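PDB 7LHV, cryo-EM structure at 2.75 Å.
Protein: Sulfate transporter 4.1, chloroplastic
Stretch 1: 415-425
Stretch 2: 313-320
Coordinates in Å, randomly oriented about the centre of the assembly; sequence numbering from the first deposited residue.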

# COMPACT_ATOMS: atom_id res chain seq x y z
N ILE A 415 -36.55 -10.03 19.95
CA ILE A 415 -36.40 -10.91 18.80
C ILE A 415 -36.84 -12.32 19.17
O ILE A 415 -37.65 -12.94 18.47
CB ILE A 415 -34.94 -10.90 18.30
CG1 ILE A 415 -34.48 -9.47 18.03
CG2 ILE A 415 -34.81 -11.73 17.04
CD1 ILE A 415 -35.21 -8.81 16.90
N GLY A 416 -36.37 -12.81 20.32
CA GLY A 416 -36.77 -14.14 20.75
C GLY A 416 -38.27 -14.27 20.85
O GLY A 416 -38.85 -15.26 20.37
N CYS A 417 -38.93 -13.25 21.40
CA CYS A 417 -40.39 -13.29 21.50
C CYS A 417 -41.01 -13.47 20.13
O CYS A 417 -41.89 -14.32 19.95
CB CYS A 417 -40.89 -12.01 22.17
SG CYS A 417 -40.45 -11.85 23.91
N SER A 418 -40.53 -12.71 19.14
CA SER A 418 -41.02 -12.90 17.78
C SER A 418 -40.83 -14.34 17.34
O SER A 418 -41.79 -15.02 16.94
CB SER A 418 -40.30 -11.95 16.83
OG SER A 418 -40.54 -10.60 17.19
N LEU A 419 -39.62 -14.87 17.53
CA LEU A 419 -39.32 -16.22 17.08
C LEU A 419 -40.17 -17.25 17.80
O LEU A 419 -40.25 -18.40 17.35
CB LEU A 419 -37.83 -16.53 17.30
CG LEU A 419 -36.85 -15.79 16.39
CD1 LEU A 419 -35.44 -15.95 16.91
CD2 LEU A 419 -36.96 -16.31 14.98
N LEU A 420 -40.81 -16.87 18.90
CA LEU A 420 -41.70 -17.77 19.61
C LEU A 420 -43.17 -17.48 19.36
O LEU A 420 -44.00 -18.39 19.49
CB LEU A 420 -41.42 -17.72 21.11
CG LEU A 420 -40.09 -18.31 21.58
CD1 LEU A 420 -39.85 -18.00 23.04
CD2 LEU A 420 -40.05 -19.80 21.33
N PHE A 421 -43.53 -16.24 19.02
CA PHE A 421 -44.95 -15.90 19.04
C PHE A 421 -45.43 -15.16 17.80
O PHE A 421 -46.60 -15.27 17.43
CB PHE A 421 -45.27 -15.08 20.29
CG PHE A 421 -44.83 -15.73 21.57
CD1 PHE A 421 -45.40 -16.92 21.98
CD2 PHE A 421 -43.86 -15.15 22.36
CE1 PHE A 421 -45.00 -17.52 23.15
CE2 PHE A 421 -43.46 -15.75 23.54
CZ PHE A 421 -44.03 -16.94 23.93
N LEU A 422 -44.55 -14.40 17.15
CA LEU A 422 -44.97 -13.52 16.07
C LEU A 422 -44.76 -14.09 14.68
O LEU A 422 -45.22 -13.49 13.71
CB LEU A 422 -44.24 -12.17 16.18
CG LEU A 422 -44.63 -11.28 17.36
CD1 LEU A 422 -44.31 -9.83 17.05
CD2 LEU A 422 -46.10 -11.45 17.71
N THR A 423 -44.08 -15.23 14.56
CA THR A 423 -43.87 -15.83 13.24
C THR A 423 -45.16 -16.22 12.52
O THR A 423 -45.23 -16.01 11.30
CB THR A 423 -42.91 -17.02 13.35
OG1 THR A 423 -43.47 -18.03 14.20
CG2 THR A 423 -41.57 -16.57 13.90
N PRO A 424 -46.19 -16.79 13.17
CA PRO A 424 -47.41 -17.11 12.42
C PRO A 424 -48.08 -15.90 11.78
O PRO A 424 -48.67 -16.03 10.70
CB PRO A 424 -48.32 -17.76 13.47
CG PRO A 424 -47.40 -18.21 14.54
CD PRO A 424 -46.34 -17.17 14.59
N MET A 425 -48.00 -14.73 12.42
CA MET A 425 -48.60 -13.53 11.87
C MET A 425 -47.73 -12.85 10.82
O MET A 425 -48.19 -11.90 10.18
CB MET A 425 -48.90 -12.54 12.99
CG MET A 425 -49.88 -13.06 14.04
SD MET A 425 -51.60 -12.85 13.55
CE MET A 425 -52.18 -14.55 13.62
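Stretch 2 313-320: EIPQGLPT

An extended, non-regular segment, 313-320, lies along one side of an irregular helix, held by a single backbone hydrogen bond and otherwise by modest apolar packing. It runs antiparallel to the helix in the sense of contacts: Ile314 and Gln316 meet Thr423, Gly317 meets Leu419, and Leu318 reaches back to Gly416. From Ile314 to Thr320 the backbone stays extended, with psi between 129° and 159°, and the two stretches come closest in register at Leu419 and Gly317, whose CA atoms are 5.3 Å apart.

The hydrogen bond runs from Gly317 N to Leu419 O, at 2.9 Å and an N-H...O angle of 134°. The carbonyl is available because the helix widens into a pi-type turn at 418-422, where Thr423 N bonds weakly to Ser418 O and lies 5.7 Å from Leu419 O. Gly317 suits its place through its own backbone: at phi 124° and psi 159°, a CB would be jammed against the carbonyl oxygen of Gln316.

Beyond this bond, Leu318 packs its branched end on the helix, with CD2 3.9 Å from Leu419 CB and CG 4.3 Å from Leu420 CD2. The same leucine also reaches Gly416, whose O lies 4.2 Å from Leu318 CD2. Pro319 extends the apolar patch, its CD 4.2 Å from Leu419 CD1.

Toward the other end, Thr423 points at the segment. Its small side chain fits closely, with OG1 3.2 Å from Gln316 CG and CB 4.0 Å from Ile314 CG2. The side chain of Gln316, with chi1 and chi2 both t, stretches along the helix surface, placing NE2 3.3 Å from Leu420 O and OE1 3.6 Å from Pro424 CG. The whole contact buries 439 Å², both sides summed.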

# COMPACT_ATOMS: atom_id res chain seq x y z
N GLU A 313 -45.06 -18.85 4.31
CA GLU A 313 -44.89 -19.48 5.61
C GLU A 313 -43.49 -19.25 6.15
O GLU A 313 -42.50 -19.35 5.41
CB GLU A 313 -45.19 -20.97 5.52
CG GLU A 313 -46.64 -21.31 5.21
CD GLU A 313 -46.96 -21.23 3.73
OE1 GLU A 313 -46.03 -20.97 2.93
OE2 GLU A 313 -48.14 -21.42 3.37
N ILE A 314 -43.40 -18.94 7.44
CA ILE A 314 -42.13 -18.67 8.11
C ILE A 314 -41.99 -19.69 9.24
O ILE A 314 -42.92 -19.85 10.03
CB ILE A 314 -42.05 -17.24 8.66
CG1 ILE A 314 -41.63 -16.27 7.55
CG2 ILE A 314 -41.09 -17.16 9.83
CD1 ILE A 314 -41.66 -14.82 7.96
N PRO A 315 -40.87 -20.40 9.34
CA PRO A 315 -40.71 -21.39 10.41
C PRO A 315 -40.74 -20.73 11.79
O PRO A 315 -40.27 -19.61 11.98
CB PRO A 315 -39.35 -22.02 10.12
CG PRO A 315 -38.63 -21.00 9.30
CD PRO A 315 -39.67 -20.32 8.48
N GLN A 316 -41.29 -21.46 12.75
CA GLN A 316 -41.48 -20.98 14.11
C GLN A 316 -40.51 -21.68 15.05
O GLN A 316 -40.36 -22.90 14.99
CB GLN A 316 -42.91 -21.20 14.59
CG GLN A 316 -43.18 -20.71 16.00
CD GLN A 316 -44.59 -21.00 16.46
OE1 GLN A 316 -45.51 -21.11 15.65
NE2 GLN A 316 -44.77 -21.13 17.76
N GLY A 317 -39.87 -20.91 15.92
CA GLY A 317 -38.99 -21.48 16.92
C GLY A 317 -37.58 -20.93 16.88
O GLY A 317 -37.14 -20.39 15.86
N LEU A 318 -36.86 -21.06 17.98
CA LEU A 318 -35.49 -20.59 18.05
C LEU A 318 -34.58 -21.47 17.19
O LEU A 318 -34.84 -22.66 17.01
CB LEU A 318 -35.00 -20.60 19.50
CG LEU A 318 -35.88 -19.88 20.51
CD1 LEU A 318 -35.31 -20.02 21.91
CD2 LEU A 318 -36.04 -18.42 20.14
N PRO A 319 -33.52 -20.89 16.63
CA PRO A 319 -32.57 -21.70 15.85
C PRO A 319 -31.85 -22.71 16.73
O PRO A 319 -31.65 -22.50 17.93
CB PRO A 319 -31.60 -20.66 15.28
CG PRO A 319 -31.72 -19.49 16.19
CD PRO A 319 -33.14 -19.47 16.65
N THR A 320 -31.46 -23.82 16.11
CA THR A 320 -30.76 -24.90 16.80
C THR A 320 -29.28 -24.91 16.43
O THR A 320 -28.87 -24.41 15.38
CB THR A 320 -31.39 -26.25 16.47
OG1 THR A 320 -31.37 -26.46 15.05
CG2 THR A 320 -32.83 -26.30 16.95